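Local coordinates for protein enoyl-CoA hydratase (Mycobacterium thermoresistibile, PDB 3T3W) that probably catalyses the hydration of enoyl-CoA thioesters in lipid metabolism, at residues I121-G126 and D204-E209; L135-D140 and T194-R199; G161-G166 and T254-A259; H167-G172 and Q239-A244. All blocks are in the same frame, centred on the assembly; numbering follows the deposited sequence.

From the N terminus, the chain supplies the first halves of contacts 1, 2, 3 and 4 in turn, then returns for 2, 1, 4 and 3. Contact 2, closed at 194-199, is therefore nested inside the loop that contact 1 closes at 204-209. Contact 4, closed at 239-244, is likewise nested in the longer loop that contact 3 closes at 254-259, and both of these cross contacts 1 and 2. Contact 1 joins a central strand to helix 206-217, and contact 2 joins the turn after helix 133-136 to the approach to strand 199-201. Contacts 3 and 4 tie the 161-172 region to helix 241-263. Trp137 touches both 161-166 and 167-172, linking the two nested pairs.

Contact 1 (I121-G126 and D204-E209); sequences IAAVQG and DRLDAE
In the helix-against-sheet layer of the crotonase fold, Leu206 at the start of helix 206-217 lies on Ala123 of the central strand 120-124. Ala123 CA and Leu206 CA are 6.7 Å apart, a close approach allowed by the small alanine side chain. Leu206 holds its CG anti to the backbone N (chi1 176°), which carries the isobutyl fork toward the strand. Its CG and CD1 each come to 4.0 Å from Ala123 CB, while the other branch reaches further along: CD2 is 3.8 Å from Gln125 CB and equally near the carbonyl carbon of Val124. One leucine thus spans three consecutive residues, Ala123 and Val124 at the end of the strand and Gln125 just beyond it. The CB atoms of Ala123 and Gln125 point toward the helix; Val124, between them, turns its CB the other way. Ile143 of the adjacent strand 141-145 and Val201 of the edge strand 199-201 beyond it also touch Leu206. Gln125 puts its CG between the backbone N and the carbonyl carbon (chi1 85°) and bends again at chi2, taking the amide away from the leucine; NE2 is held by the carbonyl oxygens of Gly74 and Ala72. Asp207, the next helical residue, pairs with Arg71 on strand 67-72. On a more solvent-accessible side of the helix, Arg205 and Glu209, one turn apart, form a salt bridge in the guanidinium plane. Glu209 OE2 accepts from two nitrogens, using its anti lone pair for Arg205 NE at 2.9 Å and receiving Arg205 NH2 at 3.3 Å.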
loop_
_atom_site.group_PDB
_atom_site.type_symbol
_atom_site.label_atom_id
_atom_site.label_comp_id
_atom_site.label_asym_id
_atom_site.label_seq_id
_atom_site.Cartn_x
_atom_site.Cartn_y
_atom_site.Cartn_z
ATOM N N ILE F 121 5.261 9.189 26.679
ATOM C CA ILE F 121 6.629 8.754 26.867
ATOM C C ILE F 121 6.641 7.561 27.806
ATOM O O ILE F 121 6.073 7.639 28.902
ATOM C CB ILE F 121 7.487 9.877 27.517
ATOM C CG1 ILE F 121 7.391 11.200 26.739
ATOM C CG2 ILE F 121 8.935 9.409 27.646
ATOM C CD1 ILE F 121 7.979 12.443 27.449
ATOM N N ALA F 122 7.249 6.449 27.395
ATOM C CA ALA F 122 7.489 5.310 28.299
ATOM C C ALA F 122 8.886 5.389 28.912
ATOM O O ALA F 122 9.861 5.646 28.186
ATOM C CB ALA F 122 7.325 3.973 27.553
ATOM N N ALA F 123 8.980 5.134 30.214
ATOM C CA ALA F 123 10.228 4.995 30.966
ATOM C C ALA F 123 10.410 3.522 31.290
ATOM O O ALA F 123 9.620 2.955 32.066
ATOM C CB ALA F 123 10.157 5.810 32.260
ATOM N N VAL F 124 11.400 2.895 30.666
ATOM C CA VAL F 124 11.564 1.450 30.761
ATOM C C VAL F 124 12.841 1.075 31.501
ATOM O O VAL F 124 13.937 1.363 31.068
ATOM C CB VAL F 124 11.535 0.754 29.379
ATOM C CG1 VAL F 124 11.713 -0.773 29.526
ATOM C CG2 VAL F 124 10.252 1.105 28.643
ATOM N N GLN F 125 12.672 0.385 32.629
ATOM C CA GLN F 125 13.796 -0.155 33.404
ATOM C C GLN F 125 13.778 -1.678 33.416
ATOM O O GLN F 125 12.718 -2.297 33.276
ATOM C CB GLN F 125 13.734 0.361 34.837
ATOM C CG GLN F 125 12.852 -0.433 35.809
ATOM C CD GLN F 125 11.396 -0.060 35.753
ATOM O OE1 GLN F 125 10.855 0.385 34.715
ATOM N NE2 GLN F 125 10.720 -0.290 36.872
ATOM N N GLY F 126 14.941 -2.282 33.616
ATOM C CA GLY F 126 15.022 -3.740 33.744
ATOM C C GLY F 126 14.335 -4.521 32.627
ATOM O O GLY F 126 14.412 -4.170 31.474
ATOM N N ASP F 204 19.302 5.212 37.855
ATOM C CA ASP F 204 18.893 6.082 38.943
ATOM C C ASP F 204 18.415 7.483 38.532
ATOM O O ASP F 204 17.954 8.222 39.385
ATOM C CB ASP F 204 19.977 6.139 40.029
ATOM C CG ASP F 204 21.200 6.892 39.627
ATOM O OD1 ASP F 204 21.275 7.551 38.562
ATOM O OD2 ASP F 204 22.154 6.842 40.449
ATOM N N ARG F 205 18.533 7.836 37.247
ATOM C CA ARG F 205 18.027 9.087 36.705
ATOM C C ARG F 205 16.860 8.914 35.760
ATOM O O ARG F 205 16.388 9.908 35.214
ATOM C CB ARG F 205 19.093 9.814 35.871
ATOM C CG ARG F 205 20.158 10.475 36.632
ATOM C CD ARG F 205 20.569 11.779 35.963
ATOM N NE ARG F 205 21.056 11.606 34.594
ATOM C CZ ARG F 205 22.314 11.318 34.273
ATOM N NH1 ARG F 205 23.227 11.046 35.195
ATOM N NH2 ARG F 205 22.666 11.255 33.006
ATOM N N LEU F 206 16.399 7.673 35.555
ATOM C CA LEU F 206 15.348 7.424 34.560
ATOM C C LEU F 206 14.089 8.290 34.779
ATOM O O LEU F 206 13.598 8.921 33.848
ATOM C CB LEU F 206 15.006 5.941 34.585
ATOM C CG LEU F 206 13.859 5.549 33.657
ATOM C CD1 LEU F 206 14.186 5.895 32.201
ATOM C CD2 LEU F 206 13.540 4.054 33.830
ATOM N N ASP F 207 13.559 8.310 36.004
ATOM C CA ASP F 207 12.377 9.095 36.309
ATOM C C ASP F 207 12.586 10.606 36.106
ATOM O O ASP F 207 11.741 11.274 35.489
ATOM C CB ASP F 207 11.858 8.817 37.722
ATOM C CG ASP F 207 11.089 7.520 37.820
ATOM O OD1 ASP F 207 10.458 7.097 36.803
ATOM O OD2 ASP F 207 11.074 6.948 38.949
ATOM N N ALA F 208 13.719 11.123 36.568
ATOM C CA ALA F 208 14.009 12.568 36.431
ATOM C C ALA F 208 14.170 12.957 34.992
ATOM O O ALA F 208 13.636 13.972 34.574
ATOM C CB ALA F 208 15.263 13.019 37.252
ATOM N N GLU F 209 14.929 12.177 34.214
ATOM C CA GLU F 209 15.115 12.489 32.790
ATOM C C GLU F 209 13.809 12.461 32.040
ATOM O O GLU F 209 13.573 13.313 31.187
ATOM C CB GLU F 209 16.042 11.491 32.105
ATOM C CG GLU F 209 17.466 11.453 32.632
ATOM C CD GLU F 209 18.481 12.149 31.751
ATOM O OE1 GLU F 209 18.123 12.664 30.674
ATOM O OE2 GLU F 209 19.660 12.194 32.171
#

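Contact 2 (L135-D140 and T194-R199); sequences LCWPCD and TGMVNR. With EDO (1,2-ethanediol), chain H.
A Met-aromatic contact between Trp137 and Met196 joins the turn after helix 133-136 to the loop leading into strand 199-201 of the crotonase fold. Met196 sets CG anti to its backbone N (chi1 168°) and stays extended through to CE, so the thioether crosses the gap and meets the indole at its pyrrole edge. Trp137 keeps CG beside the backbone N (chi1 -78°), a setting that presents NE1 to the sulfur. The N-H of Trp137 points almost straight at Met196 SD, 3.4 Å from NE1 with an angle of 176° at the hydrogen, a weak hydrogen bond to a soft acceptor. The sulfur lies in the ring plane and not over a face, whereas the terminal methyl steps off to one side of that plane, Met196 CE standing 3.5 Å from Trp137 NE1. The N-H of the buried indole is thus given a weak acceptor. Met196 also touches Glu170 and Leu171 of helix 167-171, while the indole meets the ring of His167 edge to face. Each side chain sits at a turn: Trp137 lies within the type I turn Cys136-Cys139, and Met196 directly follows Gly195, which ends helix 188-194 in a Schellman motif. Further along, Asp140 and Asn198 approach only loosely. Their side chains reach a second subunit, where Lys177 pairs with Asp140 OD1 and Glu178 accepts from Asn198 ND2. A 1,2-ethanediol molecule, probably from the crystallisation liquor, sits at this subunit boundary, its O1 donating to Asp140 O at 2.9 Å.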
loop_
_atom_site.group_PDB
_atom_site.type_symbol
_atom_site.label_atom_id
_atom_site.label_comp_id
_atom_site.label_asym_id
_atom_site.label_seq_id
_atom_site.Cartn_x
_atom_site.Cartn_y
_atom_site.Cartn_z
ATOM N N LEU F 135 2.924 -2.418 26.103
ATOM C CA LEU F 135 2.721 -1.237 26.935
ATOM C C LEU F 135 3.593 -0.068 26.479
ATOM O O LEU F 135 3.124 1.061 26.517
ATOM C CB LEU F 135 2.974 -1.539 28.398
ATOM C CG LEU F 135 2.237 -2.781 28.976
ATOM C CD1 LEU F 135 2.441 -2.858 30.506
ATOM C CD2 LEU F 135 0.736 -2.767 28.613
ATOM N N CYS F 136 4.850 -0.315 26.086
ATOM C CA CYS F 136 5.742 0.765 25.724
ATOM C C CYS F 136 5.675 1.117 24.235
ATOM O O CYS F 136 5.771 2.308 23.893
ATOM C CB CYS F 136 7.196 0.489 26.171
ATOM S SG CYS F 136 7.965 -0.975 25.490
ATOM N N TRP F 137 5.524 0.146 23.335
ATOM C CA TRP F 137 5.467 0.497 21.902
ATOM C C TRP F 137 4.404 1.507 21.529
ATOM O O TRP F 137 4.671 2.365 20.673
ATOM C CB TRP F 137 5.351 -0.732 21.008
ATOM C CG TRP F 137 6.613 -1.508 20.782
ATOM C CD1 TRP F 137 7.913 -1.067 20.817
ATOM C CD2 TRP F 137 6.687 -2.898 20.349
ATOM N NE1 TRP F 137 8.796 -2.068 20.485
ATOM C CE2 TRP F 137 8.111 -3.202 20.182
ATOM C CE3 TRP F 137 5.750 -3.885 20.105
ATOM C CZ2 TRP F 137 8.543 -4.443 19.778
ATOM C CZ3 TRP F 137 6.207 -5.133 19.712
ATOM C CH2 TRP F 137 7.564 -5.396 19.529
ATOM N N PRO F 138 3.208 1.461 22.153
ATOM C CA PRO F 138 2.182 2.496 21.834
ATOM C C PRO F 138 2.561 3.938 22.224
ATOM O O PRO F 138 1.932 4.885 21.774
ATOM C CB PRO F 138 0.938 2.013 22.598
ATOM C CG PRO F 138 1.155 0.512 22.608
ATOM C CD PRO F 138 2.615 0.353 22.923
ATOM N N CYS F 139 3.529 4.084 23.126
ATOM C CA CYS F 139 4.006 5.400 23.494
ATOM C C CYS F 139 4.805 6.003 22.332
ATOM O O CYS F 139 5.423 5.295 21.542
ATOM C CB CYS F 139 4.854 5.350 24.773
ATOM S SG CYS F 139 3.933 4.856 26.270
ATOM N N ASP F 140 4.783 7.317 22.242
ATOM C CA ASP F 140 5.488 8.021 21.203
ATOM C C ASP F 140 6.997 7.911 21.321
ATOM O O ASP F 140 7.673 7.728 20.308
ATOM C CB ASP F 140 5.066 9.489 21.153
ATOM C CG ASP F 140 3.603 9.649 20.798
ATOM O OD1 ASP F 140 3.177 9.032 19.783
ATOM O OD2 ASP F 140 2.887 10.319 21.575
ATOM N N THR F 194 18.583 0.919 16.772
ATOM C CA THR F 194 17.533 0.725 15.774
ATOM C C THR F 194 16.542 1.883 15.754
ATOM O O THR F 194 15.750 1.991 14.828
ATOM C CB THR F 194 16.719 -0.585 16.001
ATOM O OG1 THR F 194 15.862 -0.437 17.151
ATOM C CG2 THR F 194 17.625 -1.812 16.203
ATOM N N GLY F 195 16.575 2.711 16.791
ATOM C CA GLY F 195 15.659 3.830 16.943
ATOM C C GLY F 195 14.449 3.551 17.819
ATOM O O GLY F 195 13.676 4.489 18.133
ATOM N N MET F 196 14.289 2.293 18.249
ATOM C CA MET F 196 13.180 1.907 19.087
ATOM C C MET F 196 13.201 2.676 20.439
ATOM O O MET F 196 12.181 2.992 21.011
ATOM C CB MET F 196 13.223 0.400 19.351
ATOM C CG MET F 196 12.271 -0.003 20.456
ATOM S SD MET F 196 12.149 -1.778 20.611
ATOM C CE MET F 196 11.747 -1.918 22.366
ATOM N N VAL F 197 14.389 2.893 20.969
ATOM C CA VAL F 197 14.592 3.692 22.179
ATOM C C VAL F 197 15.179 5.051 21.757
ATOM O O VAL F 197 16.176 5.110 21.007
ATOM C CB VAL F 197 15.483 2.908 23.193
ATOM C CG1 VAL F 197 16.134 3.837 24.210
ATOM C CG2 VAL F 197 14.643 1.792 23.865
ATOM N N ASN F 198 14.584 6.140 22.265
ATOM C CA ASN F 198 15.042 7.482 21.950
ATOM C C ASN F 198 16.330 7.841 22.693
ATOM O O ASN F 198 17.164 8.568 22.166
ATOM C CB ASN F 198 13.967 8.512 22.325
ATOM C CG ASN F 198 12.746 8.456 21.400
ATOM O OD1 ASN F 198 11.882 7.620 21.582
ATOM N ND2 ASN F 198 12.672 9.388 20.427
ATOM N N ARG F 199 16.459 7.401 23.947
ATOM C CA ARG F 199 17.581 7.836 24.786
ATOM C C ARG F 199 17.784 6.772 25.851
ATOM O O ARG F 199 16.826 6.231 26.343
ATOM C CB ARG F 199 17.210 9.115 25.519
ATOM C CG ARG F 199 17.056 10.308 24.616
ATOM C CD ARG F 199 17.136 11.635 25.375
ATOM N NE ARG F 199 16.546 12.685 24.521
ATOM C CZ ARG F 199 15.951 13.780 24.985
ATOM N NH1 ARG F 199 15.845 13.960 26.301
ATOM N NH2 ARG F 199 15.481 14.694 24.134
HETATM C C1 EDO H . 6.500 5.312 17.886
HETATM O O1 EDO H . 6.500 6.711 17.896
HETATM C C2 EDO H . 5.790 4.799 16.668
HETATM O O2 EDO H . 4.394 5.144 16.802
#

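Contact 3 (G161-G166 and T254-A259); sequences GVEYHG and TGHGNA. With ZN (zinc ion), chain T.
A zinc ion joins Glu163, in the loop before helix 167-171, to His256 on helix 241-263, and this metal site accounts for the whole contact. The two ligands face each other across the zinc: Glu163 OE2 and His256 NE2 are each 2.1 Å from it, and the angle between them at the metal is about 173°, nearly trans. Their donor atoms are consequently 4.2 Å apart and do not bond to one another. The carboxylate binds through one oxygen, since Glu163 OE1 stays 4.1 Å from the zinc; the bend at chi2 (83°) swings the acid from its backbone toward the ion. The imidazole of His256 has Glu163 OE2 near its plane, at the ring edge, and points NE2 at the metal, with CD2 and CE1 at similar distances from the zinc on either side of that bond. On the far side of the ring, ND1 is hydrogen-bonded to the carbonyl oxygen of Pro266, a second-shell bond that should fix its rotation. Glu102 and His252 complete the protein ligands, and the histidines at 252 and 256 stand one helical turn apart, an HxxxH pattern. Gly161 O, from the same loop as Glu163, accepts a hydrogen bond from His252 ND1 and probably helps position that ligand. A water molecule lies roughly perpendicular to the Glu163-zinc-His256 line, its oxygen 2.1 Å from the zinc.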
loop_
_atom_site.group_PDB
_atom_site.type_symbol
_atom_site.label_atom_id
_atom_site.label_comp_id
_atom_site.label_asym_id
_atom_site.label_seq_id
_atom_site.Cartn_x
_atom_site.Cartn_y
_atom_site.Cartn_z
ATOM N N GLY F 161 5.628 -14.478 17.832
ATOM C CA GLY F 161 5.714 -13.107 18.330
ATOM C C GLY F 161 4.403 -12.715 18.998
ATOM O O GLY F 161 3.337 -13.328 18.746
ATOM N N VAL F 162 4.448 -11.667 19.806
ATOM C CA VAL F 162 3.227 -11.190 20.513
ATOM C C VAL F 162 2.193 -10.595 19.550
ATOM O O VAL F 162 2.431 -10.433 18.317
ATOM C CB VAL F 162 3.583 -10.182 21.625
ATOM C CG1 VAL F 162 4.404 -10.895 22.734
ATOM C CG2 VAL F 162 4.354 -8.982 21.046
ATOM N N GLU F 163 1.041 -10.254 20.134
ATOM C CA GLU F 163 -0.178 -9.970 19.369
ATOM C C GLU F 163 -0.133 -8.694 18.550
ATOM O O GLU F 163 -0.873 -8.570 17.562
ATOM C CB GLU F 163 -1.336 -9.829 20.377
ATOM C CG GLU F 163 -1.758 -11.130 21.058
ATOM C CD GLU F 163 -0.932 -11.577 22.284
ATOM O OE1 GLU F 163 0.103 -10.950 22.609
ATOM O OE2 GLU F 163 -1.319 -12.614 22.886
ATOM N N TYR F 164 0.702 -7.742 18.958
ATOM C CA TYR F 164 0.829 -6.419 18.360
ATOM C C TYR F 164 2.244 -6.387 17.798
ATOM O O TYR F 164 3.238 -6.251 18.547
ATOM C CB TYR F 164 0.642 -5.361 19.438
ATOM C CG TYR F 164 0.716 -3.888 19.057
ATOM C CD1 TYR F 164 -0.442 -3.145 18.867
ATOM C CD2 TYR F 164 1.922 -3.201 19.011
ATOM C CE1 TYR F 164 -0.404 -1.779 18.568
ATOM C CE2 TYR F 164 1.971 -1.827 18.767
ATOM C CZ TYR F 164 0.791 -1.111 18.551
ATOM O OH TYR F 164 0.796 0.251 18.321
ATOM N N HIS F 165 2.338 -6.585 16.497
ATOM C CA HIS F 165 3.625 -6.771 15.846
ATOM C C HIS F 165 4.292 -5.433 15.535
ATOM O O HIS F 165 4.336 -4.979 14.400
ATOM C CB HIS F 165 3.509 -7.649 14.584
ATOM C CG HIS F 165 4.850 -8.044 14.016
ATOM N ND1 HIS F 165 5.511 -9.160 14.432
ATOM C CD2 HIS F 165 5.712 -7.374 13.157
ATOM C CE1 HIS F 165 6.705 -9.207 13.807
ATOM N NE2 HIS F 165 6.830 -8.117 13.040
ATOM N N GLY F 166 4.886 -4.841 16.561
ATOM C CA GLY F 166 5.737 -3.668 16.414
ATOM C C GLY F 166 7.143 -4.034 15.933
ATOM O O GLY F 166 7.887 -3.171 15.491
ATOM N N THR F 254 -3.057 -18.089 14.619
ATOM C CA THR F 254 -2.807 -19.444 14.092
ATOM C C THR F 254 -1.857 -20.209 15.038
ATOM O O THR F 254 -1.861 -21.456 15.048
ATOM C CB THR F 254 -2.235 -19.493 12.645
ATOM O OG1 THR F 254 -0.887 -18.959 12.610
ATOM C CG2 THR F 254 -3.177 -18.753 11.683
ATOM N N GLY F 255 -1.031 -19.480 15.791
ATOM C CA GLY F 255 -0.155 -20.118 16.797
ATOM C C GLY F 255 -0.951 -20.727 17.899
ATOM O O GLY F 255 -0.755 -21.905 18.305
ATOM N N HIS F 256 -1.896 -19.944 18.389
ATOM C CA HIS F 256 -2.810 -20.461 19.396
ATOM C C HIS F 256 -3.596 -21.632 18.876
ATOM O O HIS F 256 -3.788 -22.619 19.605
ATOM C CB HIS F 256 -3.799 -19.417 19.892
ATOM C CG HIS F 256 -3.186 -18.366 20.763
ATOM N ND1 HIS F 256 -2.520 -18.681 21.917
ATOM C CD2 HIS F 256 -3.121 -16.994 20.641
ATOM C CE1 HIS F 256 -2.097 -17.550 22.497
ATOM N NE2 HIS F 256 -2.466 -16.516 21.738
ATOM N N GLY F 257 -4.087 -21.525 17.640
ATOM C CA GLY F 257 -4.828 -22.603 17.016
ATOM C C GLY F 257 -4.014 -23.876 16.942
ATOM O O GLY F 257 -4.486 -24.989 17.262
ATOM N N ASN F 258 -2.759 -23.738 16.569
ATOM C CA ASN F 258 -1.930 -24.925 16.512
ATOM C C ASN F 258 -1.616 -25.519 17.885
ATOM O O ASN F 258 -1.661 -26.757 18.076
ATOM C CB ASN F 258 -0.632 -24.653 15.786
ATOM C CG ASN F 258 0.152 -25.916 15.518
ATOM O OD1 ASN F 258 -0.349 -26.816 14.881
ATOM N ND2 ASN F 258 1.396 -25.976 16.005
ATOM N N ALA F 259 -1.303 -24.672 18.848
ATOM C CA ALA F 259 -0.969 -25.128 20.221
ATOM C C ALA F 259 -2.141 -25.889 20.814
ATOM O O ALA F 259 -1.966 -26.953 21.444
ATOM C CB ALA F 259 -0.614 -23.939 21.099
HETATM ZN ZN ZN T . -1.947 -14.527 22.211
HETATM O O HOH W 1 -0.274 -15.125 23.354
#

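Contact 4 (H167-G172 and Q239-A244); sequences HTWELG and QGFYAA
With CG beside its backbone N (chi1 -61°), Trp169 sends its indole out from the short helix 167-171 onto the first turn of helix 241-263, where Phe241 has CG anti to its own N and swings its ring over the indole. The result is a T-shaped stack: the edge of Phe241 is directed at the face of the five-membered ring of Trp169, with centroids 4.8 Å apart and planes at 82°. Between the two rings the nearest atoms are Phe241 CD1 and Trp169 CE2, 3.6 Å apart. Beside them, Phe241 CB stands over the six-membered ring of Trp169, 4.2 Å from that centroid, in a CH-pi contact. The backbone is near as well, Phe241 CA lying 3.4 Å from Trp169 CZ2. Two groups border the indole rim: Ala244 CB, 3.9 Å from Trp169 CZ2, and Gln239 OE1, the amide oxygen, 3.5 Å from Trp169 CZ3, with the amide plane nearly coplanar with the ring. Gly240 closes the preceding helix in a Schellman motif and is the N-cap of the next, bringing Gln239 and Phe241 to the same indole. Gln239 of the fourth subunit packs on Trp169 too, so the indole also takes part in the oligomer interface. No hydrogen bond spans the two segments; their cohesion probably rests on dispersion, C-H groups turned to the indole pi cloud, and the partial negative charge of Gln239 OE1 facing the electropositive aromatic rim.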
loop_
_atom_site.group_PDB
_atom_site.type_symbol
_atom_site.label_atom_id
_atom_site.label_comp_id
_atom_site.label_asym_id
_atom_site.label_seq_id
_atom_site.Cartn_x
_atom_site.Cartn_y
_atom_site.Cartn_z
ATOM N N HIS F 167 7.509 -5.317 16.061
ATOM C CA HIS F 167 8.893 -5.732 15.962
ATOM C C HIS F 167 9.544 -5.226 14.684
ATOM O O HIS F 167 10.661 -4.664 14.710
ATOM C CB HIS F 167 9.052 -7.267 15.991
ATOM C CG HIS F 167 8.272 -7.964 17.081
ATOM N ND1 HIS F 167 6.900 -7.914 17.161
ATOM C CD2 HIS F 167 8.701 -8.802 18.108
ATOM C CE1 HIS F 167 6.496 -8.669 18.206
ATOM N NE2 HIS F 167 7.601 -9.229 18.776
ATOM N N THR F 168 8.931 -5.492 13.545
ATOM C CA THR F 168 9.513 -5.138 12.268
ATOM C C THR F 168 9.697 -3.626 12.108
ATOM O O THR F 168 10.685 -3.182 11.540
ATOM C CB THR F 168 8.684 -5.707 11.100
ATOM O OG1 THR F 168 8.684 -7.138 11.213
ATOM C CG2 THR F 168 9.272 -5.359 9.698
ATOM N N TRP F 169 8.686 -2.878 12.553
ATOM C CA TRP F 169 8.684 -1.417 12.479
ATOM C C TRP F 169 9.726 -0.810 13.384
ATOM O O TRP F 169 10.380 0.194 13.026
ATOM C CB TRP F 169 7.316 -0.916 12.908
ATOM C CG TRP F 169 6.202 -1.419 12.015
ATOM C CD1 TRP F 169 5.456 -2.554 12.186
ATOM C CD2 TRP F 169 5.761 -0.831 10.759
ATOM N NE1 TRP F 169 4.568 -2.713 11.161
ATOM C CE2 TRP F 169 4.722 -1.713 10.239
ATOM C CE3 TRP F 169 6.122 0.299 10.024
ATOM C CZ2 TRP F 169 4.046 -1.429 9.078
ATOM C CZ3 TRP F 169 5.416 0.590 8.838
ATOM C CH2 TRP F 169 4.414 -0.269 8.369
ATOM N N GLU F 170 9.923 -1.423 14.537
ATOM C CA GLU F 170 10.775 -0.866 15.608
ATOM C C GLU F 170 12.251 -1.257 15.479
ATOM O O GLU F 170 13.149 -0.470 15.797
ATOM C CB GLU F 170 10.237 -1.320 16.953
ATOM C CG GLU F 170 8.856 -0.778 17.270
ATOM C CD GLU F 170 8.821 0.663 17.748
ATOM O OE1 GLU F 170 9.897 1.256 18.031
ATOM O OE2 GLU F 170 7.681 1.165 17.900
ATOM N N LEU F 171 12.479 -2.478 15.017
ATOM C CA LEU F 171 13.799 -3.104 14.984
ATOM C C LEU F 171 14.386 -3.295 13.586
ATOM O O LEU F 171 15.600 -3.530 13.456
ATOM C CB LEU F 171 13.728 -4.453 15.702
ATOM C CG LEU F 171 13.201 -4.476 17.124
ATOM C CD1 LEU F 171 12.957 -5.923 17.604
ATOM C CD2 LEU F 171 14.149 -3.737 18.073
ATOM N N GLY F 172 13.538 -3.210 12.568
ATOM C CA GLY F 172 13.861 -3.676 11.225
ATOM C C GLY F 172 13.616 -5.193 11.135
ATOM O O GLY F 172 13.636 -5.902 12.168
ATOM N N GLN F 239 2.103 3.897 5.146
ATOM C CA GLN F 239 3.103 2.837 4.958
ATOM C C GLN F 239 2.563 1.441 5.207
ATOM O O GLN F 239 3.213 0.480 4.813
ATOM C CB GLN F 239 4.318 3.034 5.858
ATOM C CG GLN F 239 5.191 4.233 5.505
ATOM C CD GLN F 239 6.335 4.428 6.498
ATOM O OE1 GLN F 239 6.450 3.703 7.520
ATOM N NE2 GLN F 239 7.243 5.357 6.179
ATOM N N GLY F 240 1.449 1.310 5.894
ATOM C CA GLY F 240 0.818 0.009 6.130
ATOM C C GLY F 240 0.727 -0.434 7.576
ATOM O O GLY F 240 0.328 -1.575 7.842
ATOM N N PHE F 241 1.019 0.445 8.532
ATOM C CA PHE F 241 1.071 0.032 9.919
ATOM C C PHE F 241 -0.221 -0.602 10.430
ATOM O O PHE F 241 -0.202 -1.736 10.895
ATOM C CB PHE F 241 1.539 1.187 10.830
ATOM C CG PHE F 241 1.647 0.805 12.259
ATOM C CD1 PHE F 241 2.690 0.004 12.689
ATOM C CD2 PHE F 241 0.728 1.227 13.193
ATOM C CE1 PHE F 241 2.800 -0.411 14.017
ATOM C CE2 PHE F 241 0.860 0.837 14.545
ATOM C CZ PHE F 241 1.871 -0.009 14.943
ATOM N N TYR F 242 -1.354 0.112 10.341
ATOM C CA TYR F 242 -2.630 -0.463 10.789
ATOM C C TYR F 242 -2.909 -1.811 10.117
ATOM O O TYR F 242 -3.215 -2.801 10.794
ATOM C CB TYR F 242 -3.791 0.487 10.466
ATOM C CG TYR F 242 -5.123 -0.048 10.957
ATOM C CD1 TYR F 242 -5.988 -0.776 10.125
ATOM C CD2 TYR F 242 -5.538 0.210 12.248
ATOM C CE1 TYR F 242 -7.221 -1.211 10.600
ATOM C CE2 TYR F 242 -6.775 -0.289 12.735
ATOM C CZ TYR F 242 -7.600 -0.982 11.893
ATOM O OH TYR F 242 -8.883 -1.423 12.349
ATOM N N ALA F 243 -2.803 -1.862 8.806
ATOM C CA ALA F 243 -3.098 -3.095 8.050
ATOM C C ALA F 243 -2.145 -4.245 8.451
ATOM O O ALA F 243 -2.590 -5.382 8.596
ATOM C CB ALA F 243 -3.032 -2.843 6.518
ATOM N N ALA F 244 -0.872 -3.950 8.669
ATOM C CA ALA F 244 0.118 -4.968 9.016
ATOM C C ALA F 244 -0.117 -5.497 10.413
ATOM O O ALA F 244 -0.039 -6.715 10.681
ATOM C CB ALA F 244 1.555 -4.418 8.862
#